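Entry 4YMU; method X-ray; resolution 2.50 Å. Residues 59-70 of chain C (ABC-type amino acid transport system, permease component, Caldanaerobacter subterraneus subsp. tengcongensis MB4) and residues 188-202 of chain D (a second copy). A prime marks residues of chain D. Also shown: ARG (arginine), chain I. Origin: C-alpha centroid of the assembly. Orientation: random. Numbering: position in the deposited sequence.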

# COMPACT_ATOMS: atom_id res chain seq x y z
N ILE C 59 18.15 -15.63 -10.94
CA ILE C 59 16.78 -15.14 -10.77
C ILE C 59 16.26 -14.37 -11.98
O ILE C 59 15.20 -14.68 -12.54
N GLU C 60 17.04 -13.37 -12.39
CA GLU C 60 16.67 -12.49 -13.49
C GLU C 60 16.47 -13.27 -14.78
O GLU C 60 15.45 -13.14 -15.46
N VAL C 61 17.44 -14.13 -15.09
CA VAL C 61 17.42 -14.90 -16.33
C VAL C 61 16.24 -15.86 -16.34
O VAL C 61 15.53 -15.93 -17.33
N ILE C 62 16.04 -16.58 -15.25
CA ILE C 62 14.94 -17.53 -15.18
C ILE C 62 13.55 -16.89 -15.25
O ILE C 62 12.65 -17.39 -15.94
N ARG C 63 13.36 -15.77 -14.55
CA ARG C 63 12.06 -15.12 -14.58
C ARG C 63 11.86 -14.37 -15.89
O ARG C 63 10.72 -14.19 -16.34
N GLY C 64 12.96 -13.96 -16.51
CA GLY C 64 12.87 -13.15 -17.71
C GLY C 64 12.84 -13.97 -18.98
O GLY C 64 12.97 -13.43 -20.09
N THR C 65 12.60 -15.28 -18.82
CA THR C 65 12.73 -16.24 -19.92
C THR C 65 11.65 -17.34 -19.82
O THR C 65 11.30 -17.78 -18.72
N PRO C 66 11.08 -17.76 -20.96
CA PRO C 66 9.90 -18.65 -20.91
C PRO C 66 10.14 -20.03 -20.28
O PRO C 66 11.21 -20.63 -20.46
N LEU C 67 9.14 -20.51 -19.53
CA LEU C 67 9.19 -21.83 -18.91
C LEU C 67 9.36 -22.92 -19.98
O LEU C 67 10.07 -23.89 -19.76
N LEU C 68 8.67 -22.77 -21.11
CA LEU C 68 8.73 -23.75 -22.20
C LEU C 68 10.17 -23.94 -22.62
O LEU C 68 10.69 -25.08 -22.64
N VAL C 69 10.83 -22.83 -22.94
CA VAL C 69 12.22 -22.86 -23.38
C VAL C 69 13.12 -23.58 -22.37
O VAL C 69 14.00 -24.34 -22.77
N GLN C 70 12.85 -23.43 -21.09
CA GLN C 70 13.63 -24.11 -20.05
C GLN C 70 13.37 -25.61 -20.08
O GLN C 70 14.30 -26.42 -19.95
N PRO D 188 20.73 -23.89 -30.16
CA PRO D 188 19.66 -22.98 -30.60
C PRO D 188 18.70 -22.61 -29.46
O PRO D 188 18.06 -21.54 -29.51
N TYR D 189 18.58 -23.48 -28.46
CA TYR D 189 17.72 -23.19 -27.31
C TYR D 189 18.34 -22.09 -26.45
O TYR D 189 17.67 -21.13 -26.09
N ILE D 190 19.63 -22.23 -26.13
CA ILE D 190 20.36 -21.18 -25.44
C ILE D 190 20.21 -19.85 -26.17
O ILE D 190 19.88 -18.83 -25.55
N ILE D 191 20.43 -19.86 -27.48
CA ILE D 191 20.31 -18.62 -28.24
C ILE D 191 18.90 -18.04 -28.12
O ILE D 191 18.72 -16.82 -27.95
N ILE D 192 17.90 -18.91 -28.17
CA ILE D 192 16.52 -18.47 -28.08
C ILE D 192 16.22 -17.82 -26.71
O ILE D 192 15.56 -16.77 -26.63
N ALA D 193 16.69 -18.48 -25.65
CA ALA D 193 16.59 -17.96 -24.29
C ALA D 193 17.21 -16.56 -24.22
O ALA D 193 16.57 -15.62 -23.75
N ALA D 194 18.44 -16.43 -24.71
CA ALA D 194 19.12 -15.14 -24.77
C ALA D 194 18.25 -14.08 -25.41
O ALA D 194 18.12 -12.98 -24.88
N ILE D 195 17.64 -14.41 -26.55
CA ILE D 195 16.77 -13.46 -27.24
C ILE D 195 15.51 -13.06 -26.43
O ILE D 195 15.13 -11.87 -26.41
N TYR D 196 14.87 -14.03 -25.79
CA TYR D 196 13.70 -13.74 -24.96
C TYR D 196 14.11 -12.81 -23.81
O TYR D 196 13.40 -11.89 -23.45
N PHE D 197 15.28 -13.10 -23.26
CA PHE D 197 15.82 -12.36 -22.14
C PHE D 197 16.05 -10.92 -22.55
O PHE D 197 15.51 -10.01 -21.93
N VAL D 198 16.79 -10.73 -23.64
CA VAL D 198 17.09 -9.38 -24.11
C VAL D 198 15.81 -8.60 -24.44
O VAL D 198 15.72 -7.41 -24.15
N MET D 199 14.81 -9.28 -25.00
CA MET D 199 13.53 -8.64 -25.28
C MET D 199 12.85 -8.16 -23.99
O MET D 199 12.32 -7.03 -23.91
N THR D 200 12.84 -9.06 -23.01
CA THR D 200 12.28 -8.78 -21.70
C THR D 200 12.95 -7.59 -21.02
O THR D 200 12.28 -6.70 -20.53
N LEU D 201 14.28 -7.60 -20.99
CA LEU D 201 15.05 -6.49 -20.43
C LEU D 201 14.70 -5.19 -21.13
O LEU D 201 14.35 -4.20 -20.47
N THR D 202 14.81 -5.20 -22.46
CA THR D 202 14.56 -4.01 -23.26
C THR D 202 13.22 -3.40 -22.90
O THR D 202 13.13 -2.23 -22.49

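The chain C stretch is a helix that breaks at Gly64 and resumes after Pro66, and this kinked segment lies across one continuous helix of chain D. The axes of helix 59-63 and helix 188′-202′ approach to 9.8 Å, with 100° between their directions; the two stretches together bury 537 Å². The backbones come nearest at Gly64 and Phe197′, whose CA atoms are 5.4 Å apart. Glycine leaves a hollow there: an ideal CB would point toward chain D, tightly placed 3.4 Å from both Thr200′ CG2 and Phe197′ CD1, and would clash with Glu60 O at 2.9 Å within its own chain.

Phe197′ fills the space beside this bare site. Its CA-to-CB bond points sideways, but chi1 of -176° (t) brings the ring nearer to chain C. Val61, also t, lays CG2 over one ring face, 4.0 Å from the centroid and 28° off the normal, while Glu60 O sits near the ring plane, 3.6 Å from Phe197′ CE1. Farther along, the Glu60 side chain (chi1 t, chi2 t) reaches Leu201′, with Glu60 OE2 3.9 Å from Leu201′ CD2.

The CA-to-CB bond of Tyr196′ points toward chain C, with chi1 of -86° (m), and its ring meets the CG-CD edge of Pro66 over one face. Pro66 CG stands 3.4 Å from the ring centroid, only 8° off the normal, and Pro66 CD is 3.4 Å from Tyr196′ CG. The hydroxyl of Tyr196′ is satisfied elsewhere in the structure.

Val69 is the clearest knob. With its CA-to-CB bond directed toward chain D and chi1 at 170° (t), it enters a hole formed by Tyr189′, Ile192′, Ala193′ and Tyr196′. Val69 CG2 lies 4.0 Å from Ile192′ CG2 and 3.7 Å from Tyr196′ CE2; Val69 CG1 lies 4.0 Å from Ala193′ CB and 4.1 Å from Tyr189′ O. The small Ala193′ side chain contributes a low wall to this pocket. The CA-to-CB bond of Ile62, by contrast, points away, and its side chain makes no contact with the chain D stretch.

Polar links are sparse. Thr200′ (chi1 -88°, m) has its CA-to-CB bond toward chain C and donates a weak hydrogen bond from OG1 to Gly64 O at 3.4 Å. Thr65, with chi1 between wells at -137°, places OG1 3.4 Å from Ala193′ O and 3.8 Å from Ala193′ CB. The bound arginine engages chain C through the backbone: Leu67 N donates to ARG OXT at 2.8 Å, with an N-H...acceptor angle of 162°.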

# COMPACT_ATOMS: atom_id res chain seq x y z
CB ILE C 59 16.68 -14.25 -9.52
CG1 ILE C 59 16.94 -15.10 -8.27
CG2 ILE C 59 15.32 -13.57 -9.43
CD1 ILE C 59 17.10 -14.30 -7.02
CB GLU C 60 17.79 -11.46 -13.67
CG GLU C 60 17.40 -10.19 -14.40
CD GLU C 60 18.40 -9.06 -14.18
OE1 GLU C 60 19.55 -9.36 -13.76
OE2 GLU C 60 18.05 -7.89 -14.42
CB VAL C 61 18.75 -15.65 -16.56
CG1 VAL C 61 18.56 -16.74 -17.60
CG2 VAL C 61 19.82 -14.67 -17.02
CB ILE C 62 15.08 -18.45 -13.98
CG1 ILE C 62 16.32 -19.31 -14.18
CG2 ILE C 62 13.86 -19.32 -13.82
CD1 ILE C 62 16.64 -20.11 -13.01
CB ARG C 63 11.92 -14.17 -13.39
CG ARG C 63 12.00 -14.85 -12.03
CD ARG C 63 11.86 -13.85 -10.90
NE ARG C 63 10.57 -13.19 -10.89
CZ ARG C 63 10.42 -11.87 -10.89
NH1 ARG C 63 11.50 -11.10 -10.90
NH2 ARG C 63 9.20 -11.33 -10.89
CB THR C 65 14.18 -16.80 -19.90
OG1 THR C 65 14.70 -16.88 -21.23
CG2 THR C 65 14.27 -18.13 -19.18
CB PRO C 66 9.51 -18.80 -22.39
CG PRO C 66 10.09 -17.61 -23.07
CD PRO C 66 11.39 -17.36 -22.34
CB LEU C 67 7.90 -22.10 -18.13
CG LEU C 67 7.85 -23.03 -16.91
CD1 LEU C 67 6.56 -23.84 -16.90
CD2 LEU C 67 9.07 -23.92 -16.74
CB LEU C 68 7.92 -23.26 -23.41
CG LEU C 68 7.14 -24.24 -24.30
CD1 LEU C 68 7.09 -23.75 -25.74
CD2 LEU C 68 7.67 -25.67 -24.23
CB VAL C 69 12.73 -21.45 -23.75
CG1 VAL C 69 14.23 -21.44 -23.97
CG2 VAL C 69 11.99 -20.93 -24.97
CB GLN C 70 13.32 -23.53 -18.67
CG GLN C 70 13.76 -22.08 -18.50
CD GLN C 70 13.04 -21.33 -17.36
OE1 GLN C 70 12.83 -20.12 -17.43
NE2 GLN C 70 12.66 -22.06 -16.31
CB PRO D 188 18.94 -23.78 -31.70
CG PRO D 188 19.26 -25.18 -31.41
CD PRO D 188 20.65 -25.19 -30.85
CB TYR D 189 17.43 -24.44 -26.49
CG TYR D 189 16.24 -25.21 -27.00
CD1 TYR D 189 15.07 -24.56 -27.34
CD2 TYR D 189 16.30 -26.57 -27.18
CE1 TYR D 189 13.98 -25.27 -27.82
CE2 TYR D 189 15.23 -27.28 -27.67
CZ TYR D 189 14.08 -26.63 -28.00
OH TYR D 189 13.02 -27.37 -28.48
CB ILE D 190 21.84 -21.51 -25.33
CG1 ILE D 190 22.07 -22.64 -24.33
CG2 ILE D 190 22.61 -20.28 -24.90
CD1 ILE D 190 21.78 -22.27 -22.89
CB ILE D 191 20.69 -18.83 -29.72
CG1 ILE D 191 22.19 -19.12 -29.84
CG2 ILE D 191 20.31 -17.63 -30.55
CD1 ILE D 191 22.70 -19.12 -31.25
CB ILE D 192 15.56 -19.62 -28.37
CG1 ILE D 192 15.49 -19.87 -29.88
CG2 ILE D 192 14.17 -19.30 -27.87
CD1 ILE D 192 14.90 -21.23 -30.27
CB ALA D 193 17.24 -18.90 -23.29
CB ALA D 194 20.43 -15.26 -25.52
CB ILE D 195 16.36 -13.99 -28.63
CG1 ILE D 195 17.61 -14.34 -29.45
CG2 ILE D 195 15.46 -13.00 -29.34
CD1 ILE D 195 17.32 -14.75 -30.89
CB TYR D 196 13.09 -15.01 -24.36
CG TYR D 196 12.10 -15.71 -25.26
CD1 TYR D 196 10.88 -15.13 -25.58
CD2 TYR D 196 12.38 -16.98 -25.78
CE1 TYR D 196 9.97 -15.77 -26.40
CE2 TYR D 196 11.47 -17.63 -26.60
CZ TYR D 196 10.27 -17.02 -26.92
OH TYR D 196 9.36 -17.68 -27.74
CB PHE D 197 17.12 -13.00 -21.69
CG PHE D 197 17.72 -12.37 -20.46
CD1 PHE D 197 17.15 -12.57 -19.21
CD2 PHE D 197 18.90 -11.65 -20.54
CE1 PHE D 197 17.72 -12.02 -18.07
CE2 PHE D 197 19.48 -11.10 -19.40
CZ PHE D 197 18.88 -11.28 -18.17
CB VAL D 198 18.07 -9.40 -25.30
CG1 VAL D 198 17.93 -8.16 -26.15
CG2 VAL D 198 19.48 -9.52 -24.78
CB MET D 199 12.61 -9.62 -26.00
CG MET D 199 12.19 -9.17 -27.37
SD MET D 199 10.88 -10.26 -27.94
CE MET D 199 11.56 -11.84 -27.41
CB THR D 200 12.32 -10.03 -20.81
OG1 THR D 200 11.12 -10.78 -21.03
CG2 THR D 200 12.38 -9.64 -19.33
CB LEU D 201 16.55 -6.74 -20.57
CG LEU D 201 17.23 -7.68 -19.57
CD1 LEU D 201 18.74 -7.57 -19.73
CD2 LEU D 201 16.82 -7.39 -18.14
CB THR D 202 14.57 -4.34 -24.75
OG1 THR D 202 15.83 -4.89 -25.10
CG2 THR D 202 14.30 -3.10 -25.58
N ARG I . 4.22 -18.91 -18.12
CA ARG I . 5.10 -17.79 -17.78
C ARG I . 6.53 -18.04 -18.22
O ARG I . 7.37 -17.13 -18.16
CB ARG I . 5.10 -17.52 -16.28
CG ARG I . 5.78 -18.57 -15.44
CD ARG I . 5.52 -18.30 -13.97
NE ARG I . 6.32 -19.14 -13.09
CZ ARG I . 6.13 -19.25 -11.79
NH1 ARG I . 6.91 -20.04 -11.07
NH2 ARG I . 5.15 -18.56 -11.20
OXT ARG I . 6.87 -19.15 -18.61